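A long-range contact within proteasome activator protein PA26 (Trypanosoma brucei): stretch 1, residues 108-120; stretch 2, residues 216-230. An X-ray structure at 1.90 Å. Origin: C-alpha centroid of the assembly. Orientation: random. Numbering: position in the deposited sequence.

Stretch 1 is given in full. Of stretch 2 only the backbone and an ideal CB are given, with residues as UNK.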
# COMPACT_ATOMS: atom_id res chain seq x y z
N GLU O 108 -71.87 -29.71 -22.76
CA GLU O 108 -71.51 -28.46 -22.06
C GLU O 108 -72.55 -27.40 -22.39
O GLU O 108 -73.35 -27.61 -23.31
CB GLU O 108 -70.15 -27.96 -22.54
CG GLU O 108 -70.13 -27.53 -24.00
CD GLU O 108 -68.73 -27.27 -24.51
OE1 GLU O 108 -68.30 -26.10 -24.48
OE2 GLU O 108 -68.07 -28.23 -24.93
N ASP O 109 -72.54 -26.27 -21.66
CA ASP O 109 -73.42 -25.12 -21.95
C ASP O 109 -74.90 -25.56 -21.86
O ASP O 109 -75.76 -25.21 -22.70
CB ASP O 109 -73.08 -24.55 -23.34
CG ASP O 109 -73.70 -23.19 -23.60
OD1 ASP O 109 -74.28 -22.56 -22.68
OD2 ASP O 109 -73.64 -22.66 -24.74
N ASN O 110 -75.18 -26.34 -20.81
CA ASN O 110 -76.49 -26.95 -20.58
C ASN O 110 -77.26 -26.41 -19.38
O ASN O 110 -78.22 -27.04 -18.94
CB ASN O 110 -76.31 -28.46 -20.40
CG ASN O 110 -76.06 -29.16 -21.71
OD1 ASN O 110 -76.57 -28.75 -22.76
ND2 ASN O 110 -75.27 -30.24 -21.67
N LEU O 111 -76.85 -25.28 -18.83
CA LEU O 111 -77.59 -24.72 -17.69
C LEU O 111 -79.02 -24.33 -18.07
O LEU O 111 -79.96 -24.56 -17.29
CB LEU O 111 -76.87 -23.50 -17.11
CG LEU O 111 -75.41 -23.69 -16.67
CD1 LEU O 111 -74.80 -22.35 -16.34
CD2 LEU O 111 -75.33 -24.66 -15.51
N GLY O 112 -79.18 -23.74 -19.26
CA GLY O 112 -80.51 -23.41 -19.81
C GLY O 112 -81.28 -24.65 -20.18
O GLY O 112 -82.49 -24.72 -19.93
N VAL O 113 -80.61 -25.62 -20.80
CA VAL O 113 -81.20 -26.90 -21.18
C VAL O 113 -81.78 -27.63 -19.94
O VAL O 113 -82.87 -28.23 -19.99
CB VAL O 113 -80.18 -27.80 -21.94
CG1 VAL O 113 -80.80 -29.13 -22.29
CG2 VAL O 113 -79.70 -27.09 -23.21
N ALA O 114 -81.05 -27.56 -18.83
CA ALA O 114 -81.53 -28.11 -17.56
C ALA O 114 -82.84 -27.46 -17.10
O ALA O 114 -83.73 -28.15 -16.58
CB ALA O 114 -80.44 -27.98 -16.49
N VAL O 115 -82.97 -26.15 -17.31
CA VAL O 115 -84.22 -25.42 -16.99
C VAL O 115 -85.36 -25.95 -17.87
O VAL O 115 -86.45 -26.23 -17.38
CB VAL O 115 -84.06 -23.89 -17.18
CG1 VAL O 115 -85.35 -23.16 -16.85
CG2 VAL O 115 -82.92 -23.34 -16.31
N GLN O 116 -85.10 -26.10 -19.17
CA GLN O 116 -86.09 -26.66 -20.09
C GLN O 116 -86.58 -28.05 -19.66
O GLN O 116 -87.80 -28.30 -19.61
CB GLN O 116 -85.51 -26.72 -21.49
CG GLN O 116 -85.25 -25.36 -22.10
CD GLN O 116 -84.71 -25.49 -23.49
OE1 GLN O 116 -83.82 -26.33 -23.75
NE2 GLN O 116 -85.27 -24.71 -24.43
N HIS O 117 -85.64 -28.95 -19.35
CA HIS O 117 -86.00 -30.29 -18.87
C HIS O 117 -86.75 -30.26 -17.51
O HIS O 117 -87.70 -31.03 -17.30
CB HIS O 117 -84.77 -31.23 -18.83
CG HIS O 117 -84.23 -31.58 -20.19
ND1 HIS O 117 -85.02 -32.13 -21.18
CD2 HIS O 117 -82.99 -31.50 -20.71
CE1 HIS O 117 -84.28 -32.34 -22.26
NE2 HIS O 117 -83.04 -31.97 -22.00
N ALA O 118 -86.37 -29.36 -16.61
CA ALA O 118 -87.07 -29.24 -15.33
C ALA O 118 -88.53 -28.79 -15.49
O ALA O 118 -89.44 -29.35 -14.85
CB ALA O 118 -86.32 -28.33 -14.39
N VAL O 119 -88.76 -27.80 -16.35
CA VAL O 119 -90.17 -27.35 -16.57
C VAL O 119 -90.98 -28.39 -17.36
O VAL O 119 -92.15 -28.65 -17.06
CB VAL O 119 -90.25 -25.91 -17.15
CG1 VAL O 119 -91.71 -25.51 -17.40
CG2 VAL O 119 -89.57 -24.91 -16.22
N LEU O 120 -90.34 -29.06 -18.32
CA LEU O 120 -91.01 -30.14 -19.05
C LEU O 120 -91.39 -31.28 -18.11
O LEU O 120 -92.46 -31.87 -18.25
CB LEU O 120 -90.13 -30.66 -20.19
CG LEU O 120 -90.07 -29.76 -21.43
CD1 LEU O 120 -88.96 -30.21 -22.36
CD2 LEU O 120 -91.43 -29.74 -22.15
N UNK O 216 -96.00 -20.36 -11.52
CA UNK O 216 -94.78 -19.84 -10.90
C UNK O 216 -93.53 -20.27 -11.65
O UNK O 216 -92.67 -19.44 -11.94
CB UNK O 216 -94.69 -20.30 -9.44
N UNK O 217 -93.42 -21.56 -11.95
CA UNK O 217 -92.22 -22.09 -12.60
C UNK O 217 -92.03 -21.49 -14.00
O UNK O 217 -90.91 -21.19 -14.41
CB UNK O 217 -92.30 -23.62 -12.69
N UNK O 218 -93.13 -21.33 -14.74
CA UNK O 218 -93.00 -20.77 -16.10
C UNK O 218 -92.54 -19.32 -16.03
O UNK O 218 -91.61 -18.92 -16.73
CB UNK O 218 -94.33 -20.86 -16.86
N UNK O 219 -93.19 -18.53 -15.18
CA UNK O 219 -92.94 -17.09 -15.15
C UNK O 219 -91.56 -16.76 -14.59
O UNK O 219 -90.95 -15.77 -14.97
CB UNK O 219 -94.02 -16.39 -14.32
N UNK O 220 -91.04 -17.62 -13.71
CA UNK O 220 -89.67 -17.42 -13.23
C UNK O 220 -88.60 -17.85 -14.23
O UNK O 220 -87.48 -17.33 -14.18
CB UNK O 220 -89.47 -18.19 -11.92
N UNK O 221 -88.93 -18.80 -15.10
CA UNK O 221 -87.92 -19.43 -15.95
C UNK O 221 -88.03 -19.16 -17.46
O UNK O 221 -87.21 -19.66 -18.23
CB UNK O 221 -87.98 -20.94 -15.73
N UNK O 222 -89.04 -18.40 -17.87
CA UNK O 222 -89.39 -18.33 -19.30
C UNK O 222 -88.24 -17.89 -20.21
O UNK O 222 -88.14 -18.37 -21.33
CB UNK O 222 -90.56 -17.37 -19.49
N UNK O 223 -87.36 -17.00 -19.73
CA UNK O 223 -86.27 -16.52 -20.62
C UNK O 223 -85.36 -17.64 -21.09
O UNK O 223 -85.07 -17.73 -22.28
CB UNK O 223 -85.43 -15.46 -19.90
N UNK O 224 -84.97 -18.53 -20.17
CA UNK O 224 -84.14 -19.71 -20.51
C UNK O 224 -84.92 -20.80 -21.24
O UNK O 224 -84.34 -21.58 -22.00
CB UNK O 224 -83.53 -20.30 -19.24
N UNK O 225 -86.23 -20.87 -21.00
CA UNK O 225 -87.06 -21.80 -21.76
C UNK O 225 -87.03 -21.47 -23.26
O UNK O 225 -86.95 -22.37 -24.10
CB UNK O 225 -88.50 -21.77 -21.24
N UNK O 226 -87.04 -20.18 -23.59
CA UNK O 226 -87.05 -19.76 -25.01
C UNK O 226 -85.63 -19.70 -25.59
O UNK O 226 -85.41 -20.11 -26.74
CB UNK O 226 -87.72 -18.39 -25.15
N UNK O 227 -84.69 -19.20 -24.80
CA UNK O 227 -83.32 -19.04 -25.22
C UNK O 227 -82.36 -19.68 -24.20
O UNK O 227 -81.80 -18.97 -23.36
CB UNK O 227 -83.00 -17.56 -25.41
N UNK O 228 -82.21 -21.00 -24.25
CA UNK O 228 -81.42 -21.71 -23.24
C UNK O 228 -79.91 -21.43 -23.32
O UNK O 228 -79.19 -21.67 -22.34
CB UNK O 228 -81.66 -23.21 -23.38
N UNK O 229 -79.44 -20.93 -24.47
CA UNK O 229 -78.03 -20.59 -24.64
C UNK O 229 -77.90 -19.16 -25.15
O UNK O 229 -78.68 -18.71 -25.99
CB UNK O 229 -77.35 -21.57 -25.60
N UNK O 230 -76.91 -18.44 -24.65
CA UNK O 230 -76.75 -17.03 -24.99
C UNK O 230 -75.33 -16.82 -25.47
O UNK O 230 -74.37 -17.09 -24.74
CB UNK O 230 -77.07 -16.12 -23.80

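Helix 111-120 of stretch 1 and helix 216-226 of stretch 2 cross at -124°, their axes 8.3 Å apart at closest approach.

Position 216 has nothing of stretch 1 within 5.5 Å of its ideal CB; it is N216. At 217 the bond points toward stretch 1, with the ideal CB 4.6 Å from V119 CG2. A small or modest apolar side chain would suit, and the residue is A217. Positions 218, 219 and 220 point sideways or lie out of reach; they are Y218, L219 and L220.

Position 221 points toward stretch 1, its ideal CB 3.6 Å from V115 CG1 and 4.3 Å from V119 CG2. Two valine methyls favour an apolar residue, or a polar one that finds its partner within its own helix. N221 is of the second kind: its ND2 donates to A217 O at 2.7 Å, while its CB packs on V115.

Positions 222 and 223 are away and out of reach; they are W222 and K223. At 224 the ideal CB lies 4.1 Å from V115 CG1 and 4.4 Å from G112 CA, so an aliphatic stem fits, even one with a polar end. K224 lays CD 4.1 Å from G112 CA, and its end leads away.

Position 225 points away, yet its ideal CB is 4.9 Å from Q116 CG, and a long aliphatic side chain could turn back to the valines. L225 does so, bringing CD2 3.8 Å from V119 CG2 and 4.1 Å from V115 CG1. Its backbone O accepts Q116 NE2 at 2.9 Å. Positions 226 and 227 point away, allowing much; they are I226 and Q227.

Position 228 faces G112 closely: CA atoms are 3.9 Å apart, and a CB on G112 would sit 2.0 Å from the carbonyl O of 228. A compact apolar side chain suits, and phi of -69° admits proline. P228 packs CB 4.4 Å from V113 CG2; its O takes a CA-H...O contact from G112 CA at 3.3 Å.

At 229 the bond is sideways, with the ideal CB 4.0 Å from D109 OD2. That carboxylate and nearby oxygens call for a long donor, lysine or arginine. R229 donates NE to D109 O at 2.9 Å and NH2 to N110 OD1 at 3.0 Å.

Position 230 points sideways, beyond direct contact, so many residues would serve; T230 reaches D109 through two waters bound to its backbone N and O.

Stretch 2, residues 216-230: NAYLLNWKKLIQPRT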
# COMPACT_ATOMS: atom_id res chain seq x y z
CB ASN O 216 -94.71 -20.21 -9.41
CG ASN O 216 -93.46 -19.68 -8.71
OD1 ASN O 216 -93.30 -18.46 -8.55
ND2 ASN O 216 -92.60 -20.59 -8.24
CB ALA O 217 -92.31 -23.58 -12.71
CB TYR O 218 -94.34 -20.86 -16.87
CG TYR O 218 -94.24 -20.27 -18.26
CD1 TYR O 218 -93.87 -21.07 -19.35
CD2 TYR O 218 -94.46 -18.91 -18.48
CE1 TYR O 218 -93.75 -20.52 -20.64
CE2 TYR O 218 -94.34 -18.35 -19.75
CZ TYR O 218 -94.01 -19.16 -20.82
OH TYR O 218 -93.89 -18.64 -22.09
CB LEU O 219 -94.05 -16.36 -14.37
CG LEU O 219 -95.45 -16.41 -15.02
CD1 LEU O 219 -96.47 -15.88 -14.06
CD2 LEU O 219 -95.49 -15.61 -16.31
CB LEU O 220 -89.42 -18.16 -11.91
CG LEU O 220 -90.22 -17.65 -10.71
CD1 LEU O 220 -89.98 -18.60 -9.56
CD2 LEU O 220 -89.89 -16.19 -10.32
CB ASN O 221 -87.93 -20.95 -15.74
CG ASN O 221 -87.48 -21.33 -14.34
OD1 ASN O 221 -86.28 -21.17 -14.00
ND2 ASN O 221 -88.41 -21.79 -13.52
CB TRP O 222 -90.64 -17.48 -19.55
CG TRP O 222 -90.43 -16.02 -19.38
CD1 TRP O 222 -90.58 -15.30 -18.24
CD2 TRP O 222 -90.04 -15.10 -20.40
NE1 TRP O 222 -90.30 -13.97 -18.48
CE2 TRP O 222 -89.97 -13.82 -19.80
CE3 TRP O 222 -89.74 -15.21 -21.76
CZ2 TRP O 222 -89.60 -12.67 -20.51
CZ3 TRP O 222 -89.39 -14.07 -22.47
CH2 TRP O 222 -89.32 -12.82 -21.84
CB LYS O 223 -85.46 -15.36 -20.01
CG LYS O 223 -86.23 -14.06 -19.96
CD LYS O 223 -85.48 -12.96 -19.21
CE LYS O 223 -86.31 -11.66 -19.29
NZ LYS O 223 -86.14 -10.76 -18.09
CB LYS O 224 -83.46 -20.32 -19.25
CG LYS O 224 -82.46 -19.41 -18.58
CD LYS O 224 -81.12 -19.35 -19.28
CE LYS O 224 -80.14 -18.45 -18.50
NZ LYS O 224 -79.11 -17.91 -19.44
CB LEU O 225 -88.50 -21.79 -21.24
CG LEU O 225 -88.77 -22.25 -19.82
CD1 LEU O 225 -90.28 -22.13 -19.54
CD2 LEU O 225 -88.31 -23.69 -19.61
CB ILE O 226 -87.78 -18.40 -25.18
CG1 ILE O 226 -89.19 -18.45 -24.55
CG2 ILE O 226 -87.88 -18.00 -26.67
CD1 ILE O 226 -90.13 -19.48 -25.22
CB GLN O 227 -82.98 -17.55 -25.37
CG GLN O 227 -83.81 -16.81 -26.42
CD GLN O 227 -83.52 -17.29 -27.85
OE1 GLN O 227 -82.48 -17.91 -28.11
NE2 GLN O 227 -84.44 -16.98 -28.78
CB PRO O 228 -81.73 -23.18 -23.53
CG PRO O 228 -82.10 -23.22 -25.01
CD PRO O 228 -82.83 -21.92 -25.23
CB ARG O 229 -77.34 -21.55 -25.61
CG ARG O 229 -77.26 -22.99 -25.13
CD ARG O 229 -76.55 -23.93 -26.08
NE ARG O 229 -76.43 -25.27 -25.49
CZ ARG O 229 -76.51 -26.41 -26.16
NH1 ARG O 229 -76.70 -26.43 -27.48
NH2 ARG O 229 -76.40 -27.55 -25.50
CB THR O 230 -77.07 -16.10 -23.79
OG1 THR O 230 -76.43 -16.60 -22.60
CG2 THR O 230 -78.54 -16.15 -23.43
O HOH W 1 -78.04 -24.13 -21.79
O HOH W 2 -75.28 -19.92 -22.64
O HOH W 3 -73.62 -20.11 -25.40
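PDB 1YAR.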